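Local coordinates for 2,3,4,5-tetrahydropyridine-2,6-dicarboxylate N-succinyltransferase (Campylobacter jejuni, PDB 2RIJ), which probably catalyses the succinylation of tetrahydrodipicolinate by succinyl-CoA, opening the ring to N-succinyl-L-2-amino-6-oxopimelate in lysine biosynthesis, at residues N41-A46 against S137-Y142; E80-L85 against S125-F130; A234-M239 against A249-A254. One frame throughout, in Å; residues are numbered along the deposited sequence.

Contact 1. Residues N41-A46 against S137-Y142; sequences NKILQA and SVESIY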
# COMPACT_ATOMS: atom_id res chain seq x y z
N ASN A 41 15.32 53.73 34.08
CA ASN A 41 16.37 53.57 33.08
C ASN A 41 16.16 52.41 32.11
O ASN A 41 16.94 52.21 31.18
CB ASN A 41 17.71 53.38 33.78
CG ASN A 41 18.04 54.56 34.67
OD1 ASN A 41 18.05 55.71 34.22
ND2 ASN A 41 18.31 54.28 35.94
N LYS A 42 15.13 51.60 32.36
CA LYS A 42 14.80 50.48 31.50
C LYS A 42 13.98 51.02 30.35
O LYS A 42 12.97 51.65 30.59
CB LYS A 42 14.01 49.46 32.31
CG LYS A 42 14.07 48.05 31.81
CD LYS A 42 13.32 47.12 32.77
CE LYS A 42 14.18 46.74 33.98
NZ LYS A 42 15.29 45.79 33.61
N ILE A 43 14.45 50.85 29.12
CA ILE A 43 13.70 51.25 27.93
C ILE A 43 12.84 50.04 27.53
O ILE A 43 13.37 48.97 27.17
CB ILE A 43 14.62 51.67 26.76
CG1 ILE A 43 15.65 52.75 27.20
CG2 ILE A 43 13.80 52.09 25.55
CD1 ILE A 43 15.09 53.89 27.99
N LEU A 44 11.52 50.20 27.66
CA LEU A 44 10.55 49.19 27.32
C LEU A 44 10.07 49.20 25.87
O LEU A 44 9.57 48.17 25.41
CB LEU A 44 9.34 49.29 28.23
CG LEU A 44 9.64 49.42 29.72
CD1 LEU A 44 8.31 49.39 30.42
CD2 LEU A 44 10.53 48.29 30.17
N GLN A 45 10.20 50.33 25.18
CA GLN A 45 9.78 50.48 23.80
C GLN A 45 10.34 51.78 23.24
O GLN A 45 10.53 52.77 23.97
CB GLN A 45 8.25 50.51 23.68
CG GLN A 45 7.76 50.46 22.25
CD GLN A 45 6.26 50.32 22.10
OE1 GLN A 45 5.78 49.49 21.30
NE2 GLN A 45 5.51 51.14 22.85
N ALA A 46 10.53 51.80 21.93
CA ALA A 46 10.92 52.98 21.19
C ALA A 46 10.00 53.14 19.98
O ALA A 46 9.65 52.13 19.33
CB ALA A 46 12.37 52.84 20.75
N SER A 137 21.54 47.80 22.01
CA SER A 137 20.59 48.55 22.81
C SER A 137 19.18 48.22 22.40
O SER A 137 18.95 47.79 21.27
CB SER A 137 20.82 50.06 22.69
OG SER A 137 20.67 50.57 21.38
N VAL A 138 18.24 48.45 23.31
CA VAL A 138 16.82 48.41 22.99
C VAL A 138 16.52 49.36 21.82
O VAL A 138 15.81 49.01 20.88
CB VAL A 138 15.94 48.74 24.19
CG1 VAL A 138 14.47 48.75 23.78
CG2 VAL A 138 16.20 47.73 25.35
N GLU A 139 17.07 50.55 21.88
CA GLU A 139 16.84 51.56 20.86
C GLU A 139 17.27 51.07 19.46
O GLU A 139 16.56 51.30 18.47
CB GLU A 139 17.59 52.86 21.22
CG GLU A 139 17.08 53.58 22.49
CD GLU A 139 17.80 53.20 23.80
OE1 GLU A 139 18.28 52.04 23.98
OE2 GLU A 139 17.83 54.08 24.70
N SER A 140 18.46 50.47 19.35
CA SER A 140 18.93 49.99 18.06
C SER A 140 18.15 48.75 17.60
O SER A 140 17.92 48.61 16.41
CB SER A 140 20.43 49.75 18.03
OG SER A 140 20.79 48.67 18.83
N ILE A 141 17.71 47.89 18.52
CA ILE A 141 16.83 46.79 18.14
C ILE A 141 15.57 47.36 17.48
O ILE A 141 15.13 46.88 16.43
CB ILE A 141 16.36 45.92 19.36
CG1 ILE A 141 17.54 45.20 19.99
CG2 ILE A 141 15.31 44.88 18.89
CD1 ILE A 141 17.27 44.65 21.39
N TYR A 142 14.99 48.38 18.08
CA TYR A 142 13.76 48.98 17.53
C TYR A 142 14.00 49.65 16.17
O TYR A 142 13.17 49.49 15.24
CB TYR A 142 13.12 49.92 18.54
CG TYR A 142 12.11 49.25 19.44
CD1 TYR A 142 12.51 48.60 20.58
CD2 TYR A 142 10.77 49.19 19.08
CE1 TYR A 142 11.59 47.96 21.38
CE2 TYR A 142 9.84 48.55 19.88
CZ TYR A 142 10.27 47.95 21.03
OH TYR A 142 9.37 47.30 21.85
O HOH W 1 10.17 45.84 23.61
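V138 sets its CG1 anti to the backbone N (chi1 177°), and that methyl meets CG2 of I43 at 3.8 Å, with both V138 methyls also close to I43 O. E139 reaches the same isoleucine by bending at chi2 (92°), which turns its CD back toward the strand; the two side chains cross at about a right angle, with E139 OE2 3.6 Å from I43 CG1. One face of the Y142 ring is covered by the backbone, A46 N standing 3.7 Å above its plane and over its centre, with Q45 C over the same face. Packing here is close: A46 O is 3.2 Å from Y142 CD2, and that oxygen is buried without a polar partner in the model. CG of Q45 rests against the phenol end, while its amide goes elsewhere, to H211 and D34. The helix start is a capping box in which S140 N donates to S137 OG at 3.0 Å and S137 N gives a weak bond back to S140 OG. Helix 138-149 begins against strand 43-48, whose L44 and Q45 form a classic beta bulge opposite D34 of strand 27-35, while W172 of strand 170-173 packs on both Q45 and Y142.

Contact 2. Residues E80-L85 against S125-F130; sequences EFVQTL and SFVCLF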
# COMPACT_ATOMS: atom_id res chain seq x y z
N GLU A 80 26.93 51.53 16.43
CA GLU A 80 25.73 52.31 16.64
C GLU A 80 26.01 53.43 17.62
O GLU A 80 27.03 53.39 18.33
CB GLU A 80 24.60 51.40 17.18
CG GLU A 80 24.88 50.88 18.59
CD GLU A 80 23.74 50.03 19.10
OE1 GLU A 80 23.47 48.97 18.49
OE2 GLU A 80 23.14 50.41 20.14
N PHE A 81 25.12 54.41 17.63
CA PHE A 81 25.17 55.52 18.58
C PHE A 81 23.76 55.89 18.98
O PHE A 81 22.87 56.04 18.13
CB PHE A 81 26.00 56.71 18.00
CG PHE A 81 25.88 57.98 18.80
CD1 PHE A 81 26.62 58.17 19.96
CD2 PHE A 81 25.05 59.00 18.38
CE1 PHE A 81 26.52 59.35 20.68
CE2 PHE A 81 24.94 60.18 19.11
CZ PHE A 81 25.70 60.35 20.26
N VAL A 82 23.54 55.94 20.30
CA VAL A 82 22.27 56.28 20.90
C VAL A 82 22.49 57.37 21.94
O VAL A 82 23.38 57.25 22.77
CB VAL A 82 21.65 55.04 21.61
CG1 VAL A 82 20.33 55.37 22.26
CG2 VAL A 82 21.51 53.86 20.61
N GLN A 83 21.68 58.41 21.92
CA GLN A 83 21.82 59.48 22.90
C GLN A 83 20.52 60.21 23.12
O GLN A 83 19.86 60.59 22.16
CB GLN A 83 22.87 60.49 22.41
CG GLN A 83 23.42 61.43 23.47
CD GLN A 83 24.44 60.76 24.40
OE1 GLN A 83 24.98 59.70 24.12
NE2 GLN A 83 24.66 61.38 25.52
N THR A 84 20.21 60.47 24.38
CA THR A 84 19.03 61.26 24.78
C THR A 84 19.19 62.67 24.29
O THR A 84 20.26 63.26 24.43
CB THR A 84 18.90 61.29 26.34
OG1 THR A 84 18.63 59.98 26.80
CG2 THR A 84 17.79 62.24 26.83
N LEU A 85 18.12 63.21 23.72
CA LEU A 85 18.07 64.59 23.26
C LEU A 85 17.67 65.53 24.41
O LEU A 85 16.75 65.26 25.19
CB LEU A 85 17.07 64.75 22.11
CG LEU A 85 17.52 64.14 20.80
CD1 LEU A 85 16.28 63.80 19.98
CD2 LEU A 85 18.50 65.13 20.05
N SER A 125 15.24 60.29 21.97
CA SER A 125 16.62 59.84 21.78
C SER A 125 16.95 59.71 20.30
O SER A 125 16.16 59.18 19.51
CB SER A 125 16.88 58.48 22.45
OG SER A 125 16.93 58.57 23.87
N PHE A 126 18.12 60.21 19.94
CA PHE A 126 18.68 59.98 18.62
C PHE A 126 19.31 58.59 18.58
O PHE A 126 20.00 58.16 19.51
CB PHE A 126 19.73 61.02 18.33
CG PHE A 126 20.33 60.90 16.97
CD1 PHE A 126 19.63 61.31 15.85
CD2 PHE A 126 21.61 60.37 16.81
CE1 PHE A 126 20.21 61.23 14.60
CE2 PHE A 126 22.18 60.27 15.56
CZ PHE A 126 21.51 60.72 14.46
N VAL A 127 19.01 57.88 17.50
CA VAL A 127 19.43 56.48 17.35
C VAL A 127 20.00 56.37 15.96
O VAL A 127 19.35 56.74 15.01
CB VAL A 127 18.23 55.51 17.52
CG1 VAL A 127 18.67 54.07 17.46
CG2 VAL A 127 17.49 55.81 18.84
N CYS A 128 21.24 55.91 15.84
CA CYS A 128 21.81 55.66 14.54
C CYS A 128 22.67 54.41 14.48
O CYS A 128 23.27 53.99 15.48
CB CYS A 128 22.52 56.90 13.99
SG CYS A 128 24.18 57.17 14.55
N LEU A 129 22.71 53.82 13.28
CA LEU A 129 23.56 52.69 12.98
C LEU A 129 24.68 53.15 12.05
O LEU A 129 24.41 53.75 11.00
CB LEU A 129 22.77 51.56 12.32
CG LEU A 129 21.53 51.06 13.03
CD1 LEU A 129 20.87 49.91 12.22
CD2 LEU A 129 21.89 50.61 14.42
N PHE A 130 25.92 52.84 12.44
CA PHE A 130 27.11 53.04 11.54
C PHE A 130 27.46 51.82 10.69
O PHE A 130 28.05 51.95 9.63
CB PHE A 130 28.32 53.43 12.35
CG PHE A 130 28.19 54.76 13.01
CD1 PHE A 130 27.99 55.90 12.26
CD2 PHE A 130 28.27 54.88 14.39
CE1 PHE A 130 27.83 57.14 12.88
CE2 PHE A 130 28.14 56.10 15.01
CZ PHE A 130 27.90 57.23 14.26
O HOH W 2 15.61 59.58 26.10
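F81 and C128 are a hydrogen-bonded pair of two antiparallel strands, F81 N to C128 O at 2.9 Å and C128 N to F81 O at 2.8 Å, and Q83 with F126 repeats the pattern, while E80-L129, V82-V127 and T84-S125 are the non-hydrogen-bonded pairs. F81, F126 and C128 point to one face, largely apolar apart from Q83. There F81 (chi1 169°) and F126 (chi1 -178°) both hold CG anti to the backbone N, and the side chains cross at about a right angle. The rings meet rim to rim, CD2 of F81 4.0 Å from CD2 of F126, each CD2 near the plane of the other ring. C128 SG comes to the edge of the F81 ring, and F130 brings CE2 to 3.7 Å from F81 CB. On the other face, V82 CG2 and V127 CG1 touch loosely at 4.2 Å, and E80 CB lies 3.9 Å from L129 CD2. The E80 carboxylate leads off to S137, S140 and the backbone N of L136. So the chemistry divides: F81, Q83, F126 and C128 pair main-chain groups, S125 and V127 bond to strand 27-35, and the E80 carboxylate, gripped by hydroxyls and an N-H, is probably charged.

Contact 3. Residues A234-M239 against A249-A254; sequences AGTTIM and AGTTGA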
# COMPACT_ATOMS: atom_id res chain seq x y z
N ALA A 234 3.08 45.35 -0.27
CA ALA A 234 1.81 46.05 -0.59
C ALA A 234 0.84 45.07 -1.25
O ALA A 234 1.21 44.30 -2.14
CB ALA A 234 2.07 47.31 -1.51
N GLY A 235 -0.40 45.07 -0.77
CA GLY A 235 -1.39 44.21 -1.32
C GLY A 235 -1.57 42.92 -0.55
O GLY A 235 -2.46 42.16 -0.86
N THR A 236 -0.72 42.65 0.46
CA THR A 236 -0.93 41.44 1.28
C THR A 236 -2.17 41.53 2.17
O THR A 236 -2.50 42.62 2.66
CB THR A 236 0.35 41.24 2.13
OG1 THR A 236 1.45 41.00 1.23
CG2 THR A 236 0.24 40.07 3.17
N THR A 237 -2.84 40.39 2.38
CA THR A 237 -3.95 40.23 3.34
C THR A 237 -3.57 39.18 4.37
O THR A 237 -3.20 38.04 4.03
CB THR A 237 -5.25 39.80 2.64
OG1 THR A 237 -5.57 40.74 1.61
CG2 THR A 237 -6.44 39.69 3.60
N ILE A 238 -3.63 39.56 5.63
CA ILE A 238 -3.52 38.61 6.75
C ILE A 238 -4.90 38.39 7.37
O ILE A 238 -5.49 39.28 8.02
CB ILE A 238 -2.56 39.08 7.86
CG1 ILE A 238 -1.23 39.65 7.24
CG2 ILE A 238 -2.28 37.96 8.87
CD1 ILE A 238 -0.47 38.59 6.39
N MSE A 239 -5.39 37.18 7.22
CA MSE A 239 -6.72 36.79 7.76
C MSE A 239 -6.49 36.41 9.21
O MSE A 239 -5.36 36.09 9.57
CB MSE A 239 -7.34 35.64 7.00
CG MSE A 239 -7.65 35.94 5.56
SE MSE A 239 -8.90 37.39 5.30
CE MSE A 239 -10.61 36.60 6.07
N ALA A 249 10.01 37.97 8.97
CA ALA A 249 9.24 37.09 8.12
C ALA A 249 8.26 37.93 7.33
O ALA A 249 7.89 39.03 7.75
CB ALA A 249 8.44 36.02 8.95
N GLY A 250 7.81 37.39 6.21
CA GLY A 250 6.70 37.98 5.48
C GLY A 250 6.64 37.64 4.01
O GLY A 250 6.96 36.52 3.59
N THR A 251 6.23 38.64 3.24
CA THR A 251 5.83 38.47 1.86
C THR A 251 6.63 39.45 1.02
O THR A 251 6.90 40.57 1.45
CB THR A 251 4.31 38.70 1.65
OG1 THR A 251 3.94 40.05 1.97
CG2 THR A 251 3.48 37.72 2.52
N THR A 252 6.98 39.04 -0.16
CA THR A 252 7.66 39.94 -1.10
C THR A 252 6.79 40.38 -2.27
O THR A 252 7.25 41.11 -3.14
CB THR A 252 8.98 39.36 -1.58
OG1 THR A 252 8.75 38.12 -2.25
CG2 THR A 252 9.95 39.15 -0.37
N GLY A 253 5.53 40.01 -2.27
CA GLY A 253 4.57 40.56 -3.19
C GLY A 253 3.23 40.34 -2.58
O GLY A 253 3.12 39.72 -1.51
N ALA A 254 2.19 40.81 -3.23
CA ALA A 254 0.83 40.63 -2.67
C ALA A 254 0.49 39.15 -2.56
O ALA A 254 0.53 38.45 -3.56
CB ALA A 254 -0.20 41.35 -3.58
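T236 and T251 reach toward each other tip to tip and join through their hydroxyls, T251 OG1 donating to T236 OG1 over 2.8 Å. Their conformations differ. In T236, chi1 of -63° puts OG1 anti to the carbonyl carbon and beside the backbone N; in T251, chi1 of 62° tucks OG1 between the backbone N and the carbonyl carbon, leaving CG2 anti to the carbonyl carbon. The methyls consequently approach as well, CG2 of T236 standing 4.1 Å from CG2 of T251. Each hydroxyl has a second partner on one residue, A233: its N-H donates to T251 OG1, and its carbonyl accepts from T236 OG1. The hydrogen bonds thus run from A233 N through the two threonines and back to A233 O, and two bonds on each hydroxyl should fix its rotation. Beside the threonines, A254 CB packs against two carbonyl oxygens, 3.6 Å from A234 O and 3.6 Å from G235 O. G235 turns the chain with phi at 97°, and having no side chain it lets A254 come close.

This is a corner of the left-handed parallel beta-helix built by hexapeptide repeats. E258, the predicted acyl-anhydride residue, follows strand 256-257, its side chain about 10 Å from that of T236. T236 leads into strand 237-238, and A254 lies just ahead of strand 256-257, its CA 4.4 Å from that of T236. T251 ends strand 250-251, on another face of the prism, and packs against V257. Strand 237-238 lies between strand 219-220, where R219 bonds the backbone of T236 and I238, and strand 256-257, where T237 pairs with C255 and V257.

In the fold
Contacts 1 and 2 belong to the N-terminal domain and reach one antiparallel sheet, their centres 11 Å apart. They touch directly: E80 of contact 2 probably accepts from the two serine hydroxyls of the capping box in contact 1, and V127 CG1 packs against E139 O. Contact 2 is the more buried, strand on strand, with main-chain bonds and aromatic rings; contact 1, partly buried, sets a helix against a strand by apolar side chains and a ring whose face meets the strand backbone. Contact 3 stands apart in the beta-helix, on the opposite side of the chain's centre and about 27 Å from contact 1, centre to centre. Also partly buried, it is smaller and relies on paired threonine hydroxyls.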